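Local atomic coordinates of DNA primase (Helicobacter pylori, PDB entry 4EHS), a protein that synthesises the short RNA primers that DNA polymerase extends in replication, and through the C-terminal domain present here binds the helicase DnaB. Residues L33-I38 and V81-D86; G58-L61 and E66-A69; L102-Y107 and M137-G142. One frame throughout, in Å; residues are numbered along the deposited sequence.

Contact 1. Residues L33-I38 and V81-D86; sequences LEKLVI and VALLLD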
loop_
_atom_site.group_PDB
_atom_site.type_symbol
_atom_site.label_atom_id
_atom_site.label_comp_id
_atom_site.label_asym_id
_atom_site.label_seq_id
_atom_site.Cartn_x
_atom_site.Cartn_y
_atom_site.Cartn_z
ATOM N N LEU A 33 14.165 9.549 -13.215
ATOM C CA LEU A 33 13.439 9.735 -11.945
ATOM C C LEU A 33 13.624 8.539 -10.998
ATOM O O LEU A 33 13.771 8.753 -9.775
ATOM C CB LEU A 33 11.931 9.873 -12.215
ATOM C CG LEU A 33 11.041 10.157 -11.024
ATOM C CD1 LEU A 33 11.502 11.441 -10.307
ATOM C CD2 LEU A 33 9.582 10.325 -11.502
ATOM N N GLU A 34 13.621 7.314 -11.502
ATOM C CA GLU A 34 13.831 6.144 -10.614
ATOM C C GLU A 34 15.237 6.177 -9.993
ATOM O O GLU A 34 15.443 5.885 -8.786
ATOM C CB GLU A 34 13.672 4.854 -11.415
ATOM C CG GLU A 34 12.191 4.646 -11.817
ATOM C CD GLU A 34 11.921 3.282 -12.404
ATOM O OE1 GLU A 34 12.809 2.415 -12.343
ATOM O OE2 GLU A 34 10.744 3.116 -12.876
ATOM N N LYS A 35 16.204 6.556 -10.834
ATOM C CA LYS A 35 17.591 6.701 -10.321
ATOM C C LYS A 35 17.688 7.724 -9.224
ATOM O O LYS A 35 18.418 7.515 -8.217
ATOM C CB LYS A 35 18.564 7.104 -11.489
ATOM C CG LYS A 35 18.889 5.889 -12.336
ATOM C CD LYS A 35 20.046 6.275 -13.319
ATOM C CE LYS A 35 19.506 6.858 -14.564
ATOM N NZ LYS A 35 20.544 6.860 -15.694
ATOM N N LEU A 36 17.008 8.833 -9.433
ATOM C CA LEU A 36 17.051 9.978 -8.523
ATOM C C LEU A 36 16.481 9.580 -7.189
ATOM O O LEU A 36 17.107 9.832 -6.169
ATOM C CB LEU A 36 16.419 11.221 -9.134
ATOM C CG LEU A 36 16.449 12.508 -8.325
ATOM C CD1 LEU A 36 17.891 12.960 -8.146
ATOM C CD2 LEU A 36 15.637 13.571 -9.072
ATOM N N VAL A 37 15.334 8.909 -7.249
ATOM C CA VAL A 37 14.614 8.519 -6.033
ATOM C C VAL A 37 15.534 7.555 -5.250
ATOM O O VAL A 37 15.734 7.743 -4.037
ATOM C CB VAL A 37 13.215 7.934 -6.381
ATOM C CG1 VAL A 37 12.673 7.213 -5.157
ATOM C CG2 VAL A 37 12.221 9.057 -6.730
ATOM N N ILE A 38 16.135 6.561 -5.916
ATOM C CA ILE A 38 16.937 5.583 -5.228
ATOM C C ILE A 38 18.210 6.236 -4.669
ATOM O O ILE A 38 18.733 5.839 -3.610
ATOM C CB ILE A 38 17.239 4.402 -6.150
ATOM C CG1 ILE A 38 15.901 3.635 -6.406
ATOM C CG2 ILE A 38 18.229 3.424 -5.473
ATOM C CD1 ILE A 38 16.021 2.624 -7.534
ATOM N N VAL A 81 26.257 0.209 -6.290
ATOM C CA VAL A 81 27.513 0.969 -6.242
ATOM C C VAL A 81 27.554 1.998 -7.391
ATOM O O VAL A 81 27.834 3.191 -7.189
ATOM C CB VAL A 81 28.743 0.016 -6.240
ATOM C CG1 VAL A 81 30.047 0.764 -6.567
ATOM C CG2 VAL A 81 28.794 -0.745 -4.902
ATOM N N ALA A 82 27.193 1.561 -8.589
ATOM C CA ALA A 82 27.291 2.446 -9.739
ATOM C C ALA A 82 26.305 3.622 -9.595
ATOM O O ALA A 82 26.604 4.784 -9.960
ATOM C CB ALA A 82 27.002 1.676 -11.010
ATOM N N LEU A 83 25.117 3.328 -9.073
ATOM C CA LEU A 83 24.174 4.394 -8.881
ATOM C C LEU A 83 24.661 5.375 -7.780
ATOM O O LEU A 83 24.499 6.586 -7.904
ATOM C CB LEU A 83 22.799 3.748 -8.553
ATOM C CG LEU A 83 21.604 4.597 -8.234
ATOM C CD1 LEU A 83 21.348 5.564 -9.367
ATOM C CD2 LEU A 83 20.397 3.700 -8.023
ATOM N N LEU A 84 25.306 4.853 -6.728
ATOM C CA LEU A 84 25.722 5.673 -5.609
ATOM C C LEU A 84 26.852 6.597 -6.076
ATOM O O LEU A 84 27.063 7.694 -5.499
ATOM C CB LEU A 84 26.207 4.771 -4.448
ATOM C CG LEU A 84 26.534 5.465 -3.100
ATOM C CD1 LEU A 84 27.884 6.182 -3.114
ATOM C CD2 LEU A 84 25.459 6.406 -2.545
ATOM N N LEU A 85 27.536 6.142 -7.120
ATOM C CA LEU A 85 28.704 6.800 -7.714
ATOM C C LEU A 85 28.404 7.738 -8.910
ATOM O O LEU A 85 29.191 8.605 -9.211
ATOM C CB LEU A 85 29.674 5.739 -8.222
ATOM C CG LEU A 85 30.856 5.180 -7.403
ATOM C CD1 LEU A 85 30.465 4.567 -6.047
ATOM C CD2 LEU A 85 31.638 4.179 -8.261
ATOM N N ASP A 86 27.288 7.516 -9.600
ATOM C CA ASP A 86 26.788 8.357 -10.700
ATOM C C ASP A 86 26.964 9.864 -10.400
ATOM O O ASP A 86 26.429 10.407 -9.434
ATOM C CB ASP A 86 25.284 8.015 -10.914
ATOM C CG ASP A 86 24.731 8.496 -12.222
ATOM O OD1 ASP A 86 25.175 9.521 -12.740
ATOM O OD2 ASP A 86 23.755 7.914 -12.716
#
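Leu83 and Asp86, which both lie against Lys35 across this contact, turn their carbonyl oxygens to one shared donor: NH1 of Arg39, hydrogen-bonded to Leu83 O and to Asp86 O, ties helix 30-43 to the last turn of helix 78-85, just where Asp86 leaves helical geometry.

Next to this polar tie, Leu83 supplies the apolar part. Its CG stands anti to the backbone N (chi1 177°), which sends the forked end across to the other helix, where its two methyls find different partners. CD1 comes obliquely across the base of the Lys35 chain, 3.8 Å from Lys35 CB, and also meets the backbone, 3.7 Å from Lys35 O. CD2 goes to Ile38, about one helical turn further on, and the two side chains meet at about a right angle. Here Leu83 CD2 is 3.4 Å from Ile38 CG2, closer than carbons usually pack.

Beyond its base, the Lys35 chain is bent at chi3 (-88°) and passes across the end of Asp86, with Lys35 CD 4.1 Å from Asp86 OD2. The ammonium group comes close without closing a salt bridge, Lys35 NZ being 4.5 Å from Asp86 OD2, and it also makes a long, weak ion pair with Glu31 OE2. The other carboxylate oxygen, Asp86 OD1, is hydrogen-bonded to Asn88 N, a bond that steadies the side chain as the helix ends.

The chemistry is therefore divided between an apolar fork wedged against a buried isoleucine and a polar margin where the opposite charges of Lys35 and Asp86 would favour each other only loosely, while Arg39 gives a firmer polar hold.

Contact 2. Residues G58-L61 and E66-A69; sequences GVFL and EFDA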
loop_
_atom_site.group_PDB
_atom_site.type_symbol
_atom_site.label_atom_id
_atom_site.label_comp_id
_atom_site.label_asym_id
_atom_site.label_seq_id
_atom_site.Cartn_x
_atom_site.Cartn_y
_atom_site.Cartn_z
ATOM N N GLY A 58 7.898 -3.473 -7.133
ATOM C CA GLY A 58 7.025 -3.461 -8.328
ATOM C C GLY A 58 6.780 -2.137 -9.038
ATOM O O GLY A 58 6.453 -2.132 -10.226
ATOM N N VAL A 59 6.992 -1.035 -8.339
ATOM C CA VAL A 59 6.712 0.284 -8.848
ATOM C C VAL A 59 7.724 0.631 -9.938
ATOM O O VAL A 59 7.386 1.278 -10.927
ATOM C CB VAL A 59 6.729 1.340 -7.738
ATOM C CG1 VAL A 59 6.498 2.717 -8.320
ATOM C CG2 VAL A 59 5.596 1.099 -6.743
ATOM N N PHE A 60 8.938 0.121 -9.752
ATOM C CA PHE A 60 10.095 0.462 -10.642
ATOM C C PHE A 60 10.062 -0.339 -11.925
ATOM O O PHE A 60 9.972 -1.569 -11.877
ATOM C CB PHE A 60 11.414 0.183 -9.902
ATOM C CG PHE A 60 11.630 1.102 -8.737
ATOM C CD1 PHE A 60 12.282 2.343 -8.958
ATOM C CD2 PHE A 60 11.175 0.808 -7.431
ATOM C CE1 PHE A 60 12.450 3.254 -7.927
ATOM C CE2 PHE A 60 11.357 1.736 -6.389
ATOM C CZ PHE A 60 12.006 2.965 -6.626
ATOM N N LEU A 61 10.151 0.355 -13.053
ATOM C CA LEU A 61 10.233 -0.288 -14.381
ATOM C C LEU A 61 11.659 -0.357 -14.918
ATOM O O LEU A 61 11.894 -1.104 -15.883
ATOM C CB LEU A 61 9.355 0.432 -15.392
ATOM C CG LEU A 61 7.895 0.678 -14.992
ATOM C CD1 LEU A 61 7.066 1.178 -16.171
ATOM C CD2 LEU A 61 7.335 -0.586 -14.389
ATOM N N GLU A 66 18.277 -2.416 -8.422
ATOM C CA GLU A 66 18.898 -1.462 -7.498
ATOM C C GLU A 66 18.065 -1.297 -6.225
ATOM O O GLU A 66 18.615 -1.382 -5.103
ATOM C CB GLU A 66 19.119 -0.095 -8.202
ATOM C CG GLU A 66 20.233 -0.214 -9.265
ATOM C CD GLU A 66 19.763 -0.659 -10.640
ATOM O OE1 GLU A 66 18.604 -1.176 -10.727
ATOM O OE2 GLU A 66 20.596 -0.548 -11.606
ATOM N N PHE A 67 16.767 -1.053 -6.380
ATOM C CA PHE A 67 15.895 -0.892 -5.187
ATOM C C PHE A 67 15.933 -2.176 -4.324
ATOM O O PHE A 67 16.089 -2.119 -3.065
ATOM C CB PHE A 67 14.454 -0.551 -5.586
ATOM C CG PHE A 67 13.547 -0.286 -4.377
ATOM C CD1 PHE A 67 13.523 1.000 -3.785
ATOM C CD2 PHE A 67 12.726 -1.294 -3.818
ATOM C CE1 PHE A 67 12.715 1.278 -2.673
ATOM C CE2 PHE A 67 11.909 -1.005 -2.723
ATOM C CZ PHE A 67 11.876 0.287 -2.159
ATOM N N ASP A 68 15.798 -3.330 -4.992
ATOM C CA ASP A 68 15.867 -4.584 -4.253
ATOM C C ASP A 68 17.167 -4.701 -3.453
ATOM O O ASP A 68 17.143 -5.125 -2.304
ATOM C CB ASP A 68 15.710 -5.782 -5.236
ATOM C CG ASP A 68 14.259 -6.033 -5.605
ATOM O OD1 ASP A 68 13.360 -5.550 -4.894
ATOM O OD2 ASP A 68 14.044 -6.680 -6.633
ATOM N N ALA A 69 18.309 -4.413 -4.066
ATOM C CA ALA A 69 19.582 -4.568 -3.391
ATOM C C ALA A 69 19.683 -3.623 -2.208
ATOM O O ALA A 69 20.237 -3.979 -1.158
ATOM C CB ALA A 69 20.746 -4.360 -4.357
#
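Two different first torsions bring a pair of phenylalanine rings together here. In Phe60, CG lies beside the backbone N and anti to the carbonyl carbon (chi1 -67°); in Phe67 it is anti to the backbone N (chi1 -176°), which lets the two rings meet. The planes are tilted by only 26°, but the rings are so displaced that little of one covers the other, and the centroid of Phe60 is 5.0 Å from that of Phe67.

What overlap remains is at the rims. Phe60 CE2 sits over one face of Phe67, 3.5 Å from Phe67 CD1 and 3.6 Å from Phe67 CG. In return, Phe67 CB stands over a face of Phe60 as a CH-pi donor, 4.2 Å from the Phe60 ring centroid. Each residue thus offers a face to the other, and the contact is buried.

Ile38 of helix 30-43 and Leu103 of helix 96-117 also pack on Phe60, while Leu41 packs on Phe67. An aromatic residue from the loop before helix 64-71 thereby folds back on that helix and takes part in the buried core of the all-helical, helicase-binding domain.

Contact 3. Residues L102-Y107 and M137-G142; sequences LLILRY and MKLKQG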
loop_
_atom_site.group_PDB
_atom_site.type_symbol
_atom_site.label_atom_id
_atom_site.label_comp_id
_atom_site.label_asym_id
_atom_site.label_seq_id
_atom_site.Cartn_x
_atom_site.Cartn_y
_atom_site.Cartn_z
ATOM N N LEU A 102 6.346 12.504 -7.532
ATOM C CA LEU A 102 6.245 12.419 -8.993
ATOM C C LEU A 102 6.345 10.998 -9.497
ATOM O O LEU A 102 5.615 10.650 -10.391
ATOM C CB LEU A 102 7.366 13.313 -9.588
ATOM C CG LEU A 102 7.378 13.410 -11.106
ATOM C CD1 LEU A 102 6.110 14.121 -11.520
ATOM C CD2 LEU A 102 8.671 14.157 -11.587
ATOM N N LEU A 103 7.186 10.154 -8.862
ATOM C CA LEU A 103 7.261 8.776 -9.237
ATOM C C LEU A 103 5.907 8.075 -9.025
ATOM O O LEU A 103 5.434 7.328 -9.902
ATOM C CB LEU A 103 8.328 8.064 -8.382
ATOM C CG LEU A 103 8.560 6.610 -8.784
ATOM C CD1 LEU A 103 9.249 6.590 -10.105
ATOM C CD2 LEU A 103 9.478 6.054 -7.694
ATOM N N ILE A 104 5.305 8.344 -7.864
ATOM C CA ILE A 104 3.992 7.745 -7.575
ATOM C C ILE A 104 2.933 8.259 -8.524
ATOM O O ILE A 104 2.129 7.438 -9.013
ATOM C CB ILE A 104 3.607 7.955 -6.107
ATOM C CG1 ILE A 104 4.626 7.256 -5.189
ATOM C CG2 ILE A 104 2.196 7.371 -5.814
ATOM C CD1 ILE A 104 4.521 7.765 -3.732
ATOM N N LEU A 105 2.895 9.581 -8.731
ATOM C CA LEU A 105 1.958 10.206 -9.713
ATOM C C LEU A 105 2.087 9.547 -11.075
ATOM O O LEU A 105 1.056 9.097 -11.651
ATOM C CB LEU A 105 2.130 11.743 -9.803
ATOM C CG LEU A 105 1.294 12.498 -10.859
ATOM C CD1 LEU A 105 -0.168 12.565 -10.486
ATOM C CD2 LEU A 105 1.816 13.895 -11.088
ATOM N N ARG A 106 3.308 9.416 -11.601
ATOM C CA ARG A 106 3.502 8.608 -12.810
ATOM C C ARG A 106 2.937 7.201 -12.833
ATOM O O ARG A 106 2.276 6.793 -13.818
ATOM C CB ARG A 106 4.952 8.586 -13.248
ATOM C CG ARG A 106 5.285 10.042 -13.621
ATOM C CD ARG A 106 6.533 10.081 -14.443
ATOM N NE ARG A 106 6.854 11.471 -14.886
ATOM C CZ ARG A 106 8.018 11.720 -15.499
ATOM N NH1 ARG A 106 8.862 10.717 -15.733
ATOM N NH2 ARG A 106 8.327 12.939 -15.848
ATOM N N TYR A 107 3.132 6.479 -11.742
ATOM C CA TYR A 107 2.548 5.140 -11.614
ATOM C C TYR A 107 1.009 5.211 -11.795
ATOM O O TYR A 107 0.432 4.438 -12.549
ATOM C CB TYR A 107 2.892 4.577 -10.229
ATOM C CG TYR A 107 2.187 3.282 -9.956
ATOM C CD1 TYR A 107 2.753 2.058 -10.336
ATOM C CD2 TYR A 107 0.958 3.287 -9.321
ATOM C CE1 TYR A 107 2.093 0.851 -10.109
ATOM C CE2 TYR A 107 0.286 2.093 -9.108
ATOM C CZ TYR A 107 0.867 0.888 -9.464
ATOM O OH TYR A 107 0.151 -0.295 -9.210
HETATM N N MSE A 137 -5.293 13.209 -7.807
HETATM C CA MSE A 137 -5.768 14.454 -7.210
HETATM C C MSE A 137 -4.947 14.808 -5.972
HETATM O O MSE A 137 -4.382 15.897 -5.876
HETATM C CB MSE A 137 -7.249 14.343 -6.847
HETATM C CG MSE A 137 -7.904 15.670 -6.499
HETATM SE SE MSE A 137 -9.796 15.485 -6.067
HETATM C CE MSE A 137 -9.638 14.331 -4.502
ATOM N N LYS A 138 -4.887 13.872 -5.029
ATOM C CA LYS A 138 -4.124 14.041 -3.791
ATOM C C LYS A 138 -2.663 14.331 -4.042
ATOM O O LYS A 138 -2.108 15.215 -3.384
ATOM C CB LYS A 138 -4.291 12.851 -2.859
ATOM C CG LYS A 138 -5.646 12.823 -2.208
ATOM C CD LYS A 138 -5.934 11.510 -1.529
ATOM C CE LYS A 138 -7.339 11.555 -0.929
ATOM N NZ LYS A 138 -7.322 11.008 0.453
ATOM N N LEU A 139 -2.044 13.605 -4.970
ATOM C CA LEU A 139 -0.625 13.792 -5.221
ATOM C C LEU A 139 -0.428 15.223 -5.651
ATOM O O LEU A 139 0.461 15.921 -5.156
ATOM C CB LEU A 139 -0.076 12.763 -6.206
ATOM C CG LEU A 139 -0.017 11.336 -5.583
ATOM C CD1 LEU A 139 -0.152 10.143 -6.554
ATOM C CD2 LEU A 139 1.324 11.169 -4.861
ATOM N N LYS A 140 -1.291 15.692 -6.532
ATOM C CA LYS A 140 -1.148 17.077 -6.973
ATOM C C LYS A 140 -1.497 18.045 -5.862
ATOM O O LYS A 140 -1.019 19.171 -5.882
ATOM C CB LYS A 140 -2.017 17.336 -8.211
ATOM C CG LYS A 140 -1.489 16.675 -9.467
ATOM C CD LYS A 140 -2.595 16.643 -10.517
ATOM C CE LYS A 140 -1.932 16.533 -11.872
ATOM N NZ LYS A 140 -2.162 15.168 -12.397
ATOM N N GLN A 141 -2.330 17.652 -4.897
ATOM C CA GLN A 141 -2.548 18.532 -3.735
ATOM C C GLN A 141 -1.300 18.502 -2.807
ATOM O O GLN A 141 -1.320 19.100 -1.734
ATOM C CB GLN A 141 -3.802 18.148 -2.944
ATOM C CG GLN A 141 -5.135 18.573 -3.543
ATOM C CD GLN A 141 -6.335 17.783 -2.979
ATOM O OE1 GLN A 141 -6.256 17.084 -1.930
ATOM N NE2 GLN A 141 -7.458 17.876 -3.693
ATOM N N GLY A 142 -0.246 17.788 -3.213
ATOM C CA GLY A 142 0.953 17.596 -2.382
ATOM C C GLY A 142 0.989 16.461 -1.356
ATOM O O GLY A 142 1.905 16.431 -0.520
#
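Leu139 points its forked end at helix 96-117 and meets Ile104 nearly at a right angle, one branched side chain set across the other. Its CG lies beside the backbone N (chi1 -70°), a setting that lets both methyls reach the same neighbour: CD1 is 3.7 Å from Ile104 CG2, and CD2 is 4.0 Å from that same Ile104 CG2. The isoleucine thus receives the leucine on its CG2 branch, while Ile55 and Leu144, from loops, pack on it as well.

Leu139 CD1 also reaches the main chain of the facing helix, 3.8 Å from Leu105 N. This close seat agrees with the backbones: the CA atoms of Leu105 and Leu139, the nearest such pair across the segments, are 6.3 Å apart.

A second crossing lies at the more exposed margin. Leu105, with CG anti to the backbone N (chi1 176°), carries CD1 up to the end of Lys140, which runs across it at about a right angle and leaves Lys140 NZ 3.8 Å from Leu105 CD1. The ammonium group has a long, weak ion pair with Glu109 OE2, further along helix 96-117.

Just past these side chains helix 122-140 stops. Gly142, at positive phi (86°), closes it with a Schellman motif in which Gly142 N is 2.8 Å from Leu139 O, so the carbonyl of the central leucine accepts one of the bonds that end the helix. Two long helices joined by a short turn and packed by leucine and isoleucine make a helical hairpin, as in other DnaG helicase-binding domains, where such a hairpin follows a helical bundle.

In the fold
Helix 30-43 connects all three contacts. Contacts 1 and 2 have centres about 11 Å apart and touch directly: Glu34 OE2 bonds Leu61 N at 2.8 Å, a probable hydrogen bond, and Ile38 CD1 lies 3.6 Å from Phe60 CE1. Contact 3 is on the far side of the chain's centre, its centre about 21 Å from that of contact 1 and 19 Å from that of contact 2, yet Leu103 reaches back to both, packing on Leu33 and Phe60. Priming takes place in the central core domain, absent from this chain. A beta-mercaptoethanol molecule, probably from the crystallisation liquor, lies about 4 Å from the side chain of Phe67.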